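PDB 2IKK: uncharacterized HTH-type transcriptional regulator YurK, which probably binds DNA and regulates transcription as a GntR-family factor, the part described here being its C-terminal UTRA domain, probably the effector-binding module. Local coordinates for residues Leu61-Tyr66 with Val95-Ile100; Tyr79-Asp82 with Ile87-Phe90; Asp99-Gln104 with Gln150-Ser155. All blocks are in the same frame, centred on the assembly; numbering follows the deposited sequence.

Contact 1. Residues Leu61-Tyr66 with Val95-Ile100; sequences LKRILY and VSMHDI. With SO4 (sulfate ion), chain C.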
loop_
_atom_site.group_PDB
_atom_site.type_symbol
_atom_site.label_atom_id
_atom_site.label_comp_id
_atom_site.label_asym_id
_atom_site.label_seq_id
_atom_site.Cartn_x
_atom_site.Cartn_y
_atom_site.Cartn_z
ATOM N N LEU A 61 -6.856 -12.383 19.029
ATOM C CA LEU A 61 -7.844 -12.996 18.225
ATOM C C LEU A 61 -7.167 -13.274 16.894
ATOM O O LEU A 61 -6.691 -12.358 16.226
ATOM C CB LEU A 61 -9.014 -12.036 18.027
ATOM C CG LEU A 61 -9.981 -12.376 16.888
ATOM C CD1 LEU A 61 -10.683 -13.647 17.253
ATOM C CD2 LEU A 61 -10.998 -11.306 16.531
ATOM N N LYS A 62 -7.186 -14.536 16.494
ATOM C CA LYS A 62 -6.679 -14.957 15.150
ATOM C C LYS A 62 -7.827 -15.418 14.228
ATOM O O LYS A 62 -8.695 -16.238 14.590
ATOM C CB LYS A 62 -5.618 -16.045 15.283
ATOM C CG LYS A 62 -4.448 -15.574 16.104
ATOM C CD LYS A 62 -3.339 -16.639 16.157
ATOM C CE LYS A 62 -2.045 -16.067 16.739
ATOM N NZ LYS A 62 -1.180 -17.247 17.094
ATOM N N ARG A 63 -7.881 -14.811 13.053
ATOM C CA ARG A 63 -8.896 -15.163 12.105
ATOM C C ARG A 63 -8.326 -15.304 10.700
ATOM O O ARG A 63 -7.369 -14.659 10.378
ATOM C CB ARG A 63 -9.970 -14.107 12.083
ATOM C CG ARG A 63 -10.727 -13.956 13.479
ATOM C CD ARG A 63 -12.013 -13.048 13.408
ATOM N NE ARG A 63 -11.699 -11.677 12.995
ATOM C CZ ARG A 63 -12.586 -10.670 12.861
ATOM N NH1 ARG A 63 -13.894 -10.826 13.133
ATOM N NH2 ARG A 63 -12.163 -9.457 12.462
ATOM N N ILE A 64 -8.999 -16.082 9.868
ATOM C CA ILE A 64 -8.613 -16.169 8.439
ATOM C C ILE A 64 -9.772 -15.700 7.646
ATOM O O ILE A 64 -10.912 -16.082 7.929
ATOM C CB ILE A 64 -8.219 -17.612 8.031
ATOM C CG1 ILE A 64 -7.086 -18.082 8.923
ATOM C CG2 ILE A 64 -7.596 -17.655 6.580
ATOM C CD1 ILE A 64 -6.697 -19.580 8.749
ATOM N N LEU A 65 -9.511 -14.840 6.663
ATOM C CA LEU A 65 -10.518 -14.515 5.683
ATOM C C LEU A 65 -10.179 -15.221 4.357
ATOM O O LEU A 65 -9.057 -15.135 3.878
ATOM C CB LEU A 65 -10.606 -12.989 5.596
ATOM C CG LEU A 65 -11.523 -12.257 4.607
ATOM C CD1 LEU A 65 -12.991 -12.688 4.747
ATOM C CD2 LEU A 65 -11.390 -10.684 4.814
ATOM N N TYR A 66 -11.159 -15.906 3.767
ATOM C CA TYR A 66 -10.938 -16.744 2.593
ATOM C C TYR A 66 -11.511 -16.029 1.328
ATOM O O TYR A 66 -12.546 -15.360 1.393
ATOM C CB TYR A 66 -11.549 -18.164 2.772
ATOM C CG TYR A 66 -10.798 -19.092 3.694
ATOM C CD1 TYR A 66 -9.796 -19.945 3.222
ATOM C CD2 TYR A 66 -11.102 -19.140 5.072
ATOM C CE1 TYR A 66 -9.066 -20.794 4.122
ATOM C CE2 TYR A 66 -10.403 -19.961 5.955
ATOM C CZ TYR A 66 -9.389 -20.779 5.489
ATOM O OH TYR A 66 -8.722 -21.589 6.393
ATOM N N VAL A 95 -18.972 -13.293 13.894
ATOM C CA VAL A 95 -19.265 -12.160 14.754
ATOM C C VAL A 95 -18.517 -10.946 14.191
ATOM O O VAL A 95 -17.355 -11.048 13.807
ATOM C CB VAL A 95 -18.909 -12.480 16.240
ATOM C CG1 VAL A 95 -18.941 -11.223 17.160
ATOM C CG2 VAL A 95 -19.806 -13.612 16.823
ATOM N N SER A 96 -19.209 -9.816 14.140
ATOM C CA SER A 96 -18.595 -8.585 13.789
ATOM C C SER A 96 -18.032 -7.965 15.081
ATOM O O SER A 96 -18.791 -7.582 15.989
ATOM C CB SER A 96 -19.632 -7.660 13.154
ATOM O OG SER A 96 -19.112 -6.342 13.164
HETATM N N MSE A 97 -16.698 -7.874 15.167
HETATM C CA MSE A 97 -16.110 -7.287 16.349
HETATM C C MSE A 97 -16.458 -5.792 16.444
HETATM O O MSE A 97 -16.601 -5.227 17.516
HETATM C CB MSE A 97 -14.607 -7.548 16.420
HETATM C CG MSE A 97 -14.276 -9.074 16.529
HETATM SE SE MSE A 97 -15.096 -9.953 18.043
HETATM C CE MSE A 97 -13.992 -9.202 19.539
ATOM N N HIS A 98 -16.676 -5.157 15.314
ATOM C CA HIS A 98 -17.097 -3.754 15.368
ATOM C C HIS A 98 -18.474 -3.627 15.977
ATOM O O HIS A 98 -18.710 -2.763 16.836
ATOM C CB HIS A 98 -17.007 -3.114 14.013
ATOM C CG HIS A 98 -15.624 -2.662 13.695
ATOM N ND1 HIS A 98 -14.625 -3.547 13.345
ATOM C CD2 HIS A 98 -15.047 -1.442 13.733
ATOM C CE1 HIS A 98 -13.494 -2.889 13.167
ATOM N NE2 HIS A 98 -13.714 -1.611 13.422
ATOM N N ASP A 99 -19.351 -4.570 15.634
ATOM C CA ASP A 99 -20.659 -4.677 16.311
ATOM C C ASP A 99 -20.600 -4.891 17.829
ATOM O O ASP A 99 -21.360 -4.260 18.572
ATOM C CB ASP A 99 -21.454 -5.813 15.661
ATOM C CG ASP A 99 -22.195 -5.366 14.438
ATOM O OD1 ASP A 99 -22.035 -4.176 14.028
ATOM O OD2 ASP A 99 -22.949 -6.211 13.893
ATOM N N ILE A 100 -19.664 -5.740 18.287
ATOM C CA ILE A 100 -19.466 -6.034 19.714
ATOM C C ILE A 100 -18.982 -4.757 20.381
ATOM O O ILE A 100 -19.532 -4.332 21.374
ATOM C CB ILE A 100 -18.422 -7.195 19.914
ATOM C CG1 ILE A 100 -19.046 -8.515 19.442
ATOM C CG2 ILE A 100 -17.928 -7.319 21.352
ATOM C CD1 ILE A 100 -20.535 -8.787 19.933
HETATM S S SO4 C . -15.145 -7.240 12.061
HETATM O O1 SO4 C . -15.119 -8.378 12.978
HETATM O O2 SO4 C . -16.118 -7.462 10.987
HETATM O O3 SO4 C . -13.828 -7.033 11.518
HETATM O O4 SO4 C . -15.609 -6.003 12.742
HETATM O O HOH W 1 -15.426 -12.968 13.989
HETATM O O HOH W 2 -16.527 -9.796 11.227
#
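Arg63 reaches from strand 57-66 toward the start of helix 97-105, and a sulfate ion sits between its guanidinium and the helix. Its CB already points that way, and the aliphatic CB, CG and CD act as a spacer, needed because the CA atoms of Arg63 and Val95 lie 11.1 Å apart. A bend at chi3 (-61°) then swings the flat end round to the anion. NE is hydrogen-bonded outside the two segments. NH1 donates to sulfate O1 at 2.7 Å, nearly straight (160°), while a water that accepts from the same nitrogen passes a hydrogen bond on to Val95 O, which lies near the guanidinium plane. Obliquely to that plane, Met97 CG comes within 3.8 Å of Arg63 NH1. NH2 donates to sulfate O3 at 3.1 Å and more weakly to O1, and it also forms a salt bridge with Glu75 on the next strand. The sulfate, probably from the crystallisation liquor, rests at a helix N-terminus inside the UTRA domain, consistent with a pocket for an anionic effector group. Here Met97 N donates to O1, and His98 grips O4 twice, through its backbone N and through ND1 (2.7 Å), which meets the oxygen at the ring edge. Ser96 is the N-cap, its OG accepting from Asp99 N at 3.0 Å. A leucine in place of Arg63 would probably leave the anion without its strand-side donors and Glu75 without its cationic mate. Beside the polar site, Leu61 CD2 packs on CG of Met97, a selenomethionine, at 4.0 Å.

Contact 2. Residues Tyr79-Asp82 with Ile87-Phe90; sequences YPLD and IDTF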
loop_
_atom_site.group_PDB
_atom_site.type_symbol
_atom_site.label_atom_id
_atom_site.label_comp_id
_atom_site.label_asym_id
_atom_site.label_seq_id
_atom_site.Cartn_x
_atom_site.Cartn_y
_atom_site.Cartn_z
ATOM N N TYR A 79 -6.970 -6.954 21.663
ATOM C CA TYR A 79 -7.918 -6.074 22.352
ATOM C C TYR A 79 -7.494 -6.011 23.803
ATOM O O TYR A 79 -7.343 -7.007 24.421
ATOM C CB TYR A 79 -9.377 -6.644 22.307
ATOM C CG TYR A 79 -9.939 -6.769 20.933
ATOM C CD1 TYR A 79 -10.492 -5.681 20.259
ATOM C CD2 TYR A 79 -9.850 -8.006 20.256
ATOM C CE1 TYR A 79 -11.045 -5.851 18.955
ATOM C CE2 TYR A 79 -10.369 -8.167 18.988
ATOM C CZ TYR A 79 -10.908 -7.079 18.335
ATOM O OH TYR A 79 -11.392 -7.241 17.075
ATOM N N PRO A 80 -7.363 -4.820 24.340
ATOM C CA PRO A 80 -6.976 -4.718 25.738
ATOM C C PRO A 80 -8.173 -5.050 26.642
ATOM O O PRO A 80 -9.172 -4.388 26.573
ATOM C CB PRO A 80 -6.577 -3.287 25.889
ATOM C CG PRO A 80 -7.247 -2.544 24.705
ATOM C CD PRO A 80 -7.489 -3.555 23.638
ATOM N N LEU A 81 -7.983 -6.016 27.532
ATOM C CA LEU A 81 -9.065 -6.476 28.394
ATOM C C LEU A 81 -9.426 -5.437 29.460
ATOM O O LEU A 81 -10.561 -5.399 29.961
ATOM C CB LEU A 81 -8.679 -7.750 29.114
ATOM C CG LEU A 81 -9.201 -9.142 28.729
ATOM C CD1 LEU A 81 -10.647 -9.230 28.067
ATOM C CD2 LEU A 81 -8.109 -9.989 27.979
ATOM N N ASP A 82 -8.491 -4.568 29.750
ATOM C CA ASP A 82 -8.771 -3.514 30.726
ATOM C C ASP A 82 -9.772 -2.472 30.192
ATOM O O ASP A 82 -10.452 -1.787 30.981
ATOM C CB ASP A 82 -7.449 -2.898 31.179
ATOM C CG ASP A 82 -6.677 -3.839 32.190
ATOM O OD1 ASP A 82 -7.311 -4.321 33.168
ATOM O OD2 ASP A 82 -5.472 -4.178 32.013
ATOM N N ILE A 87 -14.347 -9.227 26.719
ATOM C CA ILE A 87 -14.640 -9.131 25.247
ATOM C C ILE A 87 -14.408 -10.497 24.561
ATOM O O ILE A 87 -15.077 -10.865 23.588
ATOM C CB ILE A 87 -13.846 -7.999 24.532
ATOM C CG1 ILE A 87 -14.353 -7.830 23.066
ATOM C CG2 ILE A 87 -12.313 -8.284 24.651
ATOM C CD1 ILE A 87 -14.050 -6.408 22.481
ATOM N N ASP A 88 -13.528 -11.303 25.108
ATOM C CA ASP A 88 -13.346 -12.672 24.588
ATOM C C ASP A 88 -14.626 -13.534 24.566
ATOM O O ASP A 88 -14.742 -14.508 23.788
ATOM C CB ASP A 88 -12.269 -13.425 25.370
ATOM C CG ASP A 88 -12.490 -13.396 26.865
ATOM O OD1 ASP A 88 -12.724 -12.307 27.434
ATOM O OD2 ASP A 88 -12.434 -14.471 27.484
ATOM N N THR A 89 -15.554 -13.224 25.470
ATOM C CA THR A 89 -16.753 -14.048 25.617
ATOM C C THR A 89 -17.714 -13.836 24.441
ATOM O O THR A 89 -18.621 -14.655 24.247
ATOM C CB THR A 89 -17.446 -13.822 27.005
ATOM O OG1 THR A 89 -18.052 -12.521 27.001
ATOM C CG2 THR A 89 -16.438 -13.912 28.157
ATOM N N PHE A 90 -17.514 -12.761 23.657
ATOM C CA PHE A 90 -18.334 -12.487 22.478
ATOM C C PHE A 90 -17.797 -13.084 21.181
ATOM O O PHE A 90 -18.472 -12.989 20.153
ATOM C CB PHE A 90 -18.566 -10.961 22.311
ATOM C CG PHE A 90 -19.191 -10.328 23.528
ATOM C CD1 PHE A 90 -20.552 -10.596 23.869
ATOM C CD2 PHE A 90 -18.432 -9.538 24.374
ATOM C CE1 PHE A 90 -21.121 -10.052 25.036
ATOM C CE2 PHE A 90 -18.988 -8.969 25.551
ATOM C CZ PHE A 90 -20.349 -9.273 25.895
#
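Ile87 carries this contact, set between Tyr79 and Leu81 where strand 71-80 ends and the chain turns back. The apolar contacts come first. Ile87 CG2 meets Leu81 CD1 at 3.9 Å and Tyr79 CB at 4.1 Å, so one methyl touches Tyr79 in the strand and Leu81 just past its end. That methyl's place follows from the first torsion: CG1 runs anti to the backbone N (chi1 -172°), which leaves CG2 between the N and the carbonyl carbon, facing the other segment. CD1, on the longer branch, lies obliquely to the Tyr79 ring. A beta-branched residue suits the spot because it offers two arms, one for the strand end and one for the ring. Leu81 does not aim its CB at Ile87, yet its branched tip bends over to reach it; chi1 is -104°, well off a staggered value.

The second kind of contact is van der Waals packing of a polar group on a methyl. Asp88 OD1 lies 3.8 Å from Leu81 CD1, the two side chains crossing at about a right angle. No hydrogen bond joins the two segments, so the fit rests on shape and burial.

Hydrogen bonds act instead within the turn. Phe90 N donates to Ile87 O at 3.1 Å, the i to i+3 spacing of a 3-10 turn, and Thr89 OG1 bonds to Gly86 O. A backbone and a side-chain bond thus brace the turn that presents Ile87.

Around the contact, Ile87 also packs on Val59 of the neighbouring strand and on Tyr105 of helix 97-105, while Tyr79 touches Met97. A short 3-10 turn thus folds back beside the strand it has just left, part of the connection that leads from the antiparallel sheet of this UTRA domain to helix 97-105.

Contact 3. Residues Asp99-Gln104 with Gln150-Ser155; sequences DILKQQ and QPIYCS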
loop_
_atom_site.group_PDB
_atom_site.type_symbol
_atom_site.label_atom_id
_atom_site.label_comp_id
_atom_site.label_asym_id
_atom_site.label_seq_id
_atom_site.Cartn_x
_atom_site.Cartn_y
_atom_site.Cartn_z
ATOM N N ASP A 99 -19.351 -4.570 15.634
ATOM C CA ASP A 99 -20.659 -4.677 16.311
ATOM C C ASP A 99 -20.600 -4.891 17.829
ATOM O O ASP A 99 -21.360 -4.260 18.572
ATOM C CB ASP A 99 -21.454 -5.813 15.661
ATOM C CG ASP A 99 -22.195 -5.366 14.438
ATOM O OD1 ASP A 99 -22.035 -4.176 14.028
ATOM O OD2 ASP A 99 -22.949 -6.211 13.893
ATOM N N ILE A 100 -19.664 -5.740 18.287
ATOM C CA ILE A 100 -19.466 -6.034 19.714
ATOM C C ILE A 100 -18.982 -4.757 20.381
ATOM O O ILE A 100 -19.532 -4.332 21.374
ATOM C CB ILE A 100 -18.422 -7.195 19.914
ATOM C CG1 ILE A 100 -19.046 -8.515 19.442
ATOM C CG2 ILE A 100 -17.928 -7.319 21.352
ATOM C CD1 ILE A 100 -20.535 -8.787 19.933
ATOM N N LEU A 101 -17.997 -4.103 19.809
ATOM C CA LEU A 101 -17.490 -2.883 20.421
ATOM C C LEU A 101 -18.594 -1.843 20.564
ATOM O O LEU A 101 -18.745 -1.232 21.617
ATOM C CB LEU A 101 -16.350 -2.277 19.574
ATOM C CG LEU A 101 -15.010 -3.065 19.657
ATOM C CD1 LEU A 101 -14.076 -2.592 18.487
ATOM C CD2 LEU A 101 -14.328 -2.913 20.948
ATOM N N LYS A 102 -19.357 -1.652 19.507
ATOM C CA LYS A 102 -20.483 -0.723 19.499
ATOM C C LYS A 102 -21.601 -1.063 20.484
ATOM O O LYS A 102 -21.963 -0.224 21.355
ATOM C CB LYS A 102 -21.000 -0.565 18.097
ATOM C CG LYS A 102 -22.040 0.543 17.993
ATOM C CD LYS A 102 -21.918 1.197 16.681
ATOM C CE LYS A 102 -23.037 2.205 16.503
ATOM N NZ LYS A 102 -23.384 2.250 15.054
ATOM N N GLN A 103 -22.150 -2.280 20.385
ATOM C CA GLN A 103 -23.261 -2.624 21.311
ATOM C C GLN A 103 -22.849 -2.923 22.758
ATOM O O GLN A 103 -23.540 -2.537 23.721
ATOM C CB GLN A 103 -24.168 -3.738 20.708
ATOM C CG GLN A 103 -25.532 -3.294 20.129
ATOM C CD GLN A 103 -25.577 -1.839 19.582
ATOM O OE1 GLN A 103 -26.201 -0.941 20.183
ATOM N NE2 GLN A 103 -24.908 -1.610 18.468
ATOM N N GLN A 104 -21.718 -3.591 22.960
ATOM C CA GLN A 104 -21.374 -4.005 24.294
ATOM C C GLN A 104 -20.645 -2.893 25.035
ATOM O O GLN A 104 -20.805 -2.760 26.266
ATOM C CB GLN A 104 -20.508 -5.280 24.295
ATOM C CG GLN A 104 -21.294 -6.543 23.823
ATOM C CD GLN A 104 -22.598 -6.786 24.609
ATOM O OE1 GLN A 104 -23.630 -7.072 24.024
ATOM N NE2 GLN A 104 -22.516 -6.724 25.917
ATOM N N GLN A 150 -7.727 7.890 21.454
ATOM C CA GLN A 150 -7.537 6.761 22.341
ATOM C C GLN A 150 -7.395 5.427 21.535
ATOM O O GLN A 150 -8.338 5.013 20.912
ATOM C CB GLN A 150 -8.744 6.665 23.258
ATOM C CG GLN A 150 -8.831 5.420 24.095
ATOM C CD GLN A 150 -7.614 5.293 24.995
ATOM O OE1 GLN A 150 -7.239 6.246 25.754
ATOM N NE2 GLN A 150 -6.943 4.130 24.903
ATOM N N PRO A 151 -6.222 4.778 21.575
ATOM C CA PRO A 151 -6.137 3.471 20.841
ATOM C C PRO A 151 -7.100 2.419 21.467
ATOM O O PRO A 151 -7.198 2.320 22.704
ATOM C CB PRO A 151 -4.630 3.071 20.971
ATOM C CG PRO A 151 -4.175 3.771 22.193
ATOM C CD PRO A 151 -4.917 5.107 22.213
ATOM N N ILE A 152 -7.764 1.626 20.617
ATOM C CA ILE A 152 -8.760 0.652 21.046
ATOM C C ILE A 152 -8.437 -0.790 20.681
ATOM O O ILE A 152 -8.772 -1.692 21.445
ATOM C CB ILE A 152 -10.182 0.957 20.608
ATOM C CG1 ILE A 152 -10.290 1.254 19.082
ATOM C CG2 ILE A 152 -10.717 2.182 21.484
ATOM C CD1 ILE A 152 -11.770 1.179 18.598
ATOM N N TYR A 153 -7.783 -0.983 19.549
ATOM C CA TYR A 153 -7.268 -2.305 19.229
ATOM C C TYR A 153 -6.179 -2.212 18.162
ATOM O O TYR A 153 -5.994 -1.151 17.485
ATOM C CB TYR A 153 -8.391 -3.224 18.799
ATOM C CG TYR A 153 -9.059 -2.810 17.470
ATOM C CD1 TYR A 153 -8.507 -3.163 16.257
ATOM C CD2 TYR A 153 -10.300 -2.137 17.456
ATOM C CE1 TYR A 153 -9.104 -2.827 15.029
ATOM C CE2 TYR A 153 -10.934 -1.823 16.274
ATOM C CZ TYR A 153 -10.297 -2.123 15.030
ATOM O OH TYR A 153 -10.829 -1.802 13.810
ATOM N N CYS A 154 -5.390 -3.284 18.006
ATOM C CA CYS A 154 -4.429 -3.212 16.903
ATOM C C CYS A 154 -4.474 -4.505 16.120
ATOM O O CYS A 154 -4.775 -5.530 16.712
ATOM C CB CYS A 154 -3.030 -2.873 17.429
ATOM S SG CYS A 154 -2.349 -3.960 18.706
ATOM N N SER A 155 -4.136 -4.479 14.828
ATOM C CA SER A 155 -4.356 -5.665 13.990
ATOM C C SER A 155 -3.131 -5.791 13.122
ATOM O O SER A 155 -2.510 -4.799 12.750
ATOM C CB SER A 155 -5.634 -5.463 13.129
ATOM O OG SER A 155 -6.966 -5.446 13.787
#
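Leu101 holds its CG beside the backbone N and anti to the carbonyl carbon (chi1 -73°), and this carries CD1 from the helix toward the ring of Tyr153. That ring comes to meet it because Tyr153 takes chi1 66°, with CG lying between the backbone N and the carbonyl carbon. CD1 then rests 3.9 Å from both CE2 and CD2 of Tyr153, against one side bond of the six-membered ring. The approach is oblique, and the two side chains cross at a slant.

The same methyl also comes within 4.4 Å of Ile152 CD1. Ile152 and Tyr153 are consecutive in the strand, yet both send their CB toward the helix, which a regular strand would not allow. The irregularity lies at Ile152, whose psi of -33° is far from an extended value, and both residues pair with Ala144 through the backbone. Two residues opposite one define a beta bulge, and here it turns two large side chains to the same helix. Leucine suits the helix side because its reach sets one methyl, CD1, against both the Tyr153 ring and the Ile152 tip.

Tyr153 has further partners: its ring meets that of His98 at about a right angle, and its OH makes a weak hydrogen bond with Lys142. Leu101 also touches Phe84.

Within the helix, Gln103 N bonds to Asp99 O and Gln104 N to Ile100 O, the i to i+4 pattern of the helix that carries Leu101. All three touching residues are buried, as expected where a helix packs by apolar side chains onto an antiparallel sheet, here in an alpha+beta fold, as in UTRA domains, which resemble chorismate lyase.

In the fold
Helix 97-105 joins contacts 1 and 3, while contact 2 lies within the chain loop that contact 1 closes. All three reach the same antiparallel sheet: contact 1 through strand 57-66, contact 2 through its neighbour 71-80, and contact 3 through 150-160 on the other side of 71-80. Contact 3 is fully buried and apolar. Contact 2 is also mainly apolar but only partly buried, with a carboxylate beside its methyls. Contact 1 is partly buried and differs most, because the helix N-terminus there meets an anion with charged and polar groups. Tyr79 and Met97 pack together between contacts 1 and 2, and His98 and Tyr153 between contacts 1 and 3.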